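Local coordinates for beta subunit of photoactivated adenylyl cyclase (Beggiatoa sp. PS, PDB 5M2A) that senses blue light through a flavin-binding BLUF domain and, when photoactivated, makes cyclic AMP from ATP with its class III adenylyl cyclase domain, at the interface of chains A and B. Sequence-based numbering; all coordinates share one arbitrary frame. Chains: chain A/B, Beta subunit of photoactivated adenylyl cyclase.

Contact 1: the interface of chains A and B. Residues chain A 257, 272; chain B 164, 173, 176-177, 180, 203-204.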
loop_
_atom_site.group_PDB
_atom_site.type_symbol
_atom_site.label_atom_id
_atom_site.label_comp_id
_atom_site.label_asym_id
_atom_site.label_seq_id
_atom_site.Cartn_x
_atom_site.Cartn_y
_atom_site.Cartn_z
ATOM N N ILE A 257 3.201 12.061 -12.878
ATOM C CA ILE A 257 3.976 10.876 -13.202
ATOM C C ILE A 257 3.425 9.740 -12.357
ATOM O O ILE A 257 3.283 9.880 -11.140
ATOM C CB ILE A 257 5.467 11.105 -12.929
ATOM C CG1 ILE A 257 5.967 12.281 -13.769
ATOM C CG2 ILE A 257 6.272 9.836 -13.231
ATOM C CD1 ILE A 257 7.401 12.666 -13.465
ATOM N N LEU A 272 3.253 11.703 -8.811
ATOM C CA LEU A 272 4.096 12.877 -8.627
ATOM C C LEU A 272 3.579 13.989 -9.514
ATOM O O LEU A 272 3.440 13.794 -10.724
ATOM C CB LEU A 272 5.549 12.618 -9.015
ATOM C CG LEU A 272 6.487 11.643 -8.321
ATOM C CD1 LEU A 272 7.838 11.722 -9.017
ATOM C CD2 LEU A 272 6.622 11.939 -6.843
ATOM N N PHE B 164 9.983 21.474 -5.784
ATOM C CA PHE B 164 9.727 20.283 -6.586
ATOM C C PHE B 164 8.783 20.581 -7.742
ATOM O O PHE B 164 8.891 19.966 -8.811
ATOM C CB PHE B 164 9.165 19.171 -5.705
ATOM C CG PHE B 164 8.995 17.875 -6.423
ATOM C CD1 PHE B 164 10.102 17.123 -6.775
ATOM C CD2 PHE B 164 7.734 17.401 -6.740
ATOM C CE1 PHE B 164 9.953 15.924 -7.443
ATOM C CE2 PHE B 164 7.583 16.193 -7.402
ATOM C CZ PHE B 164 8.701 15.455 -7.756
ATOM N N VAL B 173 10.364 13.234 -17.786
ATOM C CA VAL B 173 9.816 12.263 -16.836
ATOM C C VAL B 173 10.910 11.356 -16.296
ATOM O O VAL B 173 11.035 11.162 -15.083
ATOM C CB VAL B 173 8.702 11.431 -17.497
ATOM C CG1 VAL B 173 8.190 10.373 -16.520
ATOM C CG2 VAL B 173 7.582 12.325 -17.963
ATOM N N VAL B 176 12.972 13.149 -13.740
ATOM C CA VAL B 176 12.258 13.316 -12.474
ATOM C C VAL B 176 12.264 12.014 -11.686
ATOM O O VAL B 176 12.518 12.002 -10.478
ATOM C CB VAL B 176 10.815 13.800 -12.723
ATOM C CG1 VAL B 176 10.031 13.877 -11.397
ATOM C CG2 VAL B 176 10.816 15.137 -13.436
ATOM N N VAL B 177 12.017 10.894 -12.362
ATOM C CA VAL B 177 11.951 9.613 -11.668
ATOM C C VAL B 177 13.304 9.272 -11.045
ATOM O O VAL B 177 13.386 8.874 -9.877
ATOM C CB VAL B 177 11.463 8.515 -12.631
ATOM C CG1 VAL B 177 11.694 7.130 -12.024
ATOM C CG2 VAL B 177 9.973 8.733 -12.952
ATOM N N VAL B 180 13.725 11.587 -7.929
ATOM C CA VAL B 180 12.917 11.256 -6.757
ATOM C C VAL B 180 13.348 9.915 -6.167
ATOM O O VAL B 180 13.375 9.747 -4.945
ATOM C CB VAL B 180 11.422 11.278 -7.136
ATOM C CG1 VAL B 180 10.548 10.804 -5.993
ATOM C CG2 VAL B 180 11.023 12.682 -7.548
ATOM N N GLY B 203 3.482 11.838 -2.984
ATOM C CA GLY B 203 4.171 12.688 -3.938
ATOM C C GLY B 203 5.662 12.621 -3.667
ATOM O O GLY B 203 6.237 11.543 -3.513
ATOM N N ASP B 204 6.312 13.778 -3.590
ATOM C CA ASP B 204 7.739 13.810 -3.276
ATOM C C ASP B 204 8.013 13.828 -1.782
ATOM O O ASP B 204 9.175 13.942 -1.375
ATOM C CB ASP B 204 8.396 15.031 -3.922
ATOM C CG ASP B 204 7.775 16.334 -3.451
ATOM O OD1 ASP B 204 6.566 16.534 -3.691
ATOM O OD2 ASP B 204 8.490 17.154 -2.836
#

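Contact 2: the interface of chains A and B. Residues chain A 130, 143-145, 260; chain B 125, 128-129.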
loop_
_atom_site.group_PDB
_atom_site.type_symbol
_atom_site.label_atom_id
_atom_site.label_comp_id
_atom_site.label_asym_id
_atom_site.label_seq_id
_atom_site.Cartn_x
_atom_site.Cartn_y
_atom_site.Cartn_z
ATOM N N MET A 130 -3.068 -3.317 -1.993
ATOM C CA MET A 130 -2.464 -2.773 -3.197
ATOM C C MET A 130 -3.190 -1.508 -3.650
ATOM O O MET A 130 -4.403 -1.383 -3.470
ATOM C CB MET A 130 -2.505 -3.800 -4.316
ATOM C CG MET A 130 -1.811 -5.107 -3.960
ATOM S SD MET A 130 -0.109 -4.837 -3.445
ATOM C CE MET A 130 0.596 -4.400 -4.947
ATOM N N ASN A 143 3.227 -7.238 -15.537
ATOM C CA ASN A 143 3.980 -7.219 -14.292
ATOM C C ASN A 143 4.145 -5.777 -13.837
ATOM O O ASN A 143 4.803 -4.996 -14.536
ATOM C CB ASN A 143 5.349 -7.879 -14.480
ATOM C CG ASN A 143 6.110 -8.041 -13.166
ATOM O OD1 ASN A 143 5.903 -7.292 -12.205
ATOM N ND2 ASN A 143 6.997 -9.031 -13.122
ATOM N N PRO A 144 3.587 -5.374 -12.689
ATOM C CA PRO A 144 3.669 -3.953 -12.302
ATOM C C PRO A 144 5.082 -3.492 -11.998
ATOM O O PRO A 144 5.378 -2.307 -12.162
ATOM C CB PRO A 144 2.758 -3.869 -11.065
ATOM C CG PRO A 144 2.653 -5.274 -10.556
ATOM C CD PRO A 144 2.769 -6.165 -11.754
ATOM N N LEU A 145 5.974 -4.397 -11.583
ATOM C CA LEU A 145 7.343 -4.012 -11.243
ATOM C C LEU A 145 8.148 -3.565 -12.455
ATOM O O LEU A 145 9.140 -2.850 -12.292
ATOM C CB LEU A 145 8.076 -5.186 -10.582
ATOM C CG LEU A 145 7.501 -5.725 -9.276
ATOM C CD1 LEU A 145 8.278 -6.948 -8.815
ATOM C CD2 LEU A 145 7.506 -4.643 -8.219
ATOM N N ASN A 260 6.321 3.178 -10.378
ATOM C CA ASN A 260 7.074 2.680 -9.239
ATOM C C ASN A 260 8.125 3.696 -8.827
ATOM O O ASN A 260 8.864 4.204 -9.671
ATOM C CB ASN A 260 7.750 1.360 -9.607
ATOM C CG ASN A 260 6.759 0.318 -10.058
ATOM O OD1 ASN A 260 5.697 0.171 -9.456
ATOM N ND2 ASN A 260 7.096 -0.413 -11.124
ATOM N N VAL B 125 5.592 -10.402 -5.829
ATOM C CA VAL B 125 5.434 -9.077 -6.419
ATOM C C VAL B 125 4.641 -8.180 -5.477
ATOM O O VAL B 125 5.053 -7.058 -5.173
ATOM C CB VAL B 125 4.758 -9.166 -7.799
ATOM C CG1 VAL B 125 4.500 -7.756 -8.354
ATOM C CG2 VAL B 125 5.615 -9.955 -8.763
ATOM N N LYS B 128 6.335 -6.486 -2.508
ATOM C CA LYS B 128 7.186 -5.324 -2.725
ATOM C C LYS B 128 6.432 -4.020 -2.508
ATOM O O LYS B 128 7.055 -2.990 -2.242
ATOM C CB LYS B 128 7.774 -5.353 -4.135
ATOM C CG LYS B 128 8.528 -6.631 -4.473
ATOM C CD LYS B 128 9.794 -6.770 -3.653
ATOM C CE LYS B 128 10.605 -7.983 -4.103
ATOM N NZ LYS B 128 9.784 -9.238 -4.096
ATOM N N TYR B 129 5.112 -4.044 -2.606
ATOM C CA TYR B 129 4.305 -2.848 -2.419
ATOM C C TYR B 129 3.702 -2.749 -1.028
ATOM O O TYR B 129 2.972 -1.789 -0.749
ATOM C CB TYR B 129 3.183 -2.798 -3.452
ATOM C CG TYR B 129 3.640 -2.659 -4.890
ATOM C CD1 TYR B 129 3.975 -1.418 -5.417
ATOM C CD2 TYR B 129 3.721 -3.771 -5.722
ATOM C CE1 TYR B 129 4.382 -1.291 -6.732
ATOM C CE2 TYR B 129 4.119 -3.654 -7.034
ATOM C CZ TYR B 129 4.450 -2.419 -7.536
ATOM O OH TYR B 129 4.856 -2.294 -8.843
#

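Contact 1: the interface of chains A and B
A:Ile257 and A:Leu272 both point at chain B through first torsions that set CG1 of the isoleucine and CG of the leucine opposite the carbonyl carbon, and in each CD1 continues the chain nearly straight (chi2 174° and -179°). In A:Ile257 this carries CD1 onto helix 173-193 of chain B, 3.6 Å from CG1 of B:Val176, the two side chains crossing at a slant. The shorter branch leaves in another direction: CG2 lies 3.8 Å from CG1 of B:Val173, with CG2 of B:Val177 at a similar distance, so the isoleucine lies against one turn of the helix. Cut back to an alanine, this position would probably lose the CD1 and CG2 packing on B:Val173, B:Val176 and B:Val177 and open a gap between strand and helix. A:Leu272 divides its methyls. CD1 meets CG2 of B:Val180 tip to tip at 3.6 Å and runs past B:Val176 in the opposite direction, making B:Val176 a partner of both chain A residues. CD2 turns to the loop at B:Gly203, packing 3.4 Å from its carbonyl O; the lack of a side chain there probably allows the methyl to come up to the backbone. The ring of B:Phe164 meets A:Leu272 through its para carbon, CZ standing 4.0 Å from CD1. The phenyl is backed by CB of B:Asp204, 3.6 Å above its centre; this aspartate is also a magnesium ligand of the cyclase domain. The patch therefore joins strands 247-258 and 266-272 of one cyclase domain to helices 164-170 and 173-193 and the metal-bearing loop of the other, in the pairing typical of class III cyclases.

Contact 2: the interface of chains A and B
B:Tyr129, just beyond the end of helix 110-128 in this BLUF-regulated class III cyclase, reaches into chain A and meets it with both its hydroxyl and its ring. The phenol OH donates a hydrogen bond to the side-chain carbonyl OD1 of A:Asn260, on strand 260-261 of the cyclase domain, at 2.7 Å. OD1 lies in the plane of the ring at its edge, but the hydroxyl stands above the carbonyl plane of the amide, 38° out of it and away from a lone-pair direction; the amide and ring planes are turned 48° apart. Near the base of the ring, A:Met130 crosses at about a right angle and sets its methyl CE 3.3 Å from CD2 of B:Tyr129. Bends at chi2 and chi3 fold the thioether back so that CE comes nearest to the tyrosine, with SD following near its CB. A:Leu145 runs alongside the ring in the opposite direction, its CD2 3.7 Å from CE2 of B:Tyr129. One turn back along the helix, CG1 of B:Val125 packs against CG of A:Leu145 at 3.7 Å and against CG of the A:Pro144 ring at 3.8 Å, while CG2 faces the other leucine methyl. The aliphatic root of B:Lys128 borders the same leucine more loosely.

Behind these contacts, chain A fixes its own acceptor. ND2 of A:Asn260 gives an almost straight hydrogen bond (177° at H) to the backbone O of A:Pro144, 2.8 Å away and within the amide plane, which holds the amide so that OD1 faces the phenol. Farther out, OD1 of A:Asn143 accepts from the backbone N of A:Leu145 at 3.0 Å, capping the short 3-10 helix 144-146 that presents the proline and leucine.

The C-alpha centres of contact 1 and contact 2 lie about 18 Å apart along one two-fold symmetric interface, and each has a twin with the chains exchanged. They share no residue, but A:Ile257 of contact 1 and A:Asn260 of contact 2 are three positions apart in sequence, where strand 247-258 gives way to strand 260-261. Contact 1 joins the two cyclase domains beside a metal-binding loop, whereas contact 2 lies at the end of the helix leading from the sensor region. This closeness offers a plausible path for a light signal to reach the catalytic interface, though the structure alone does not show such movement.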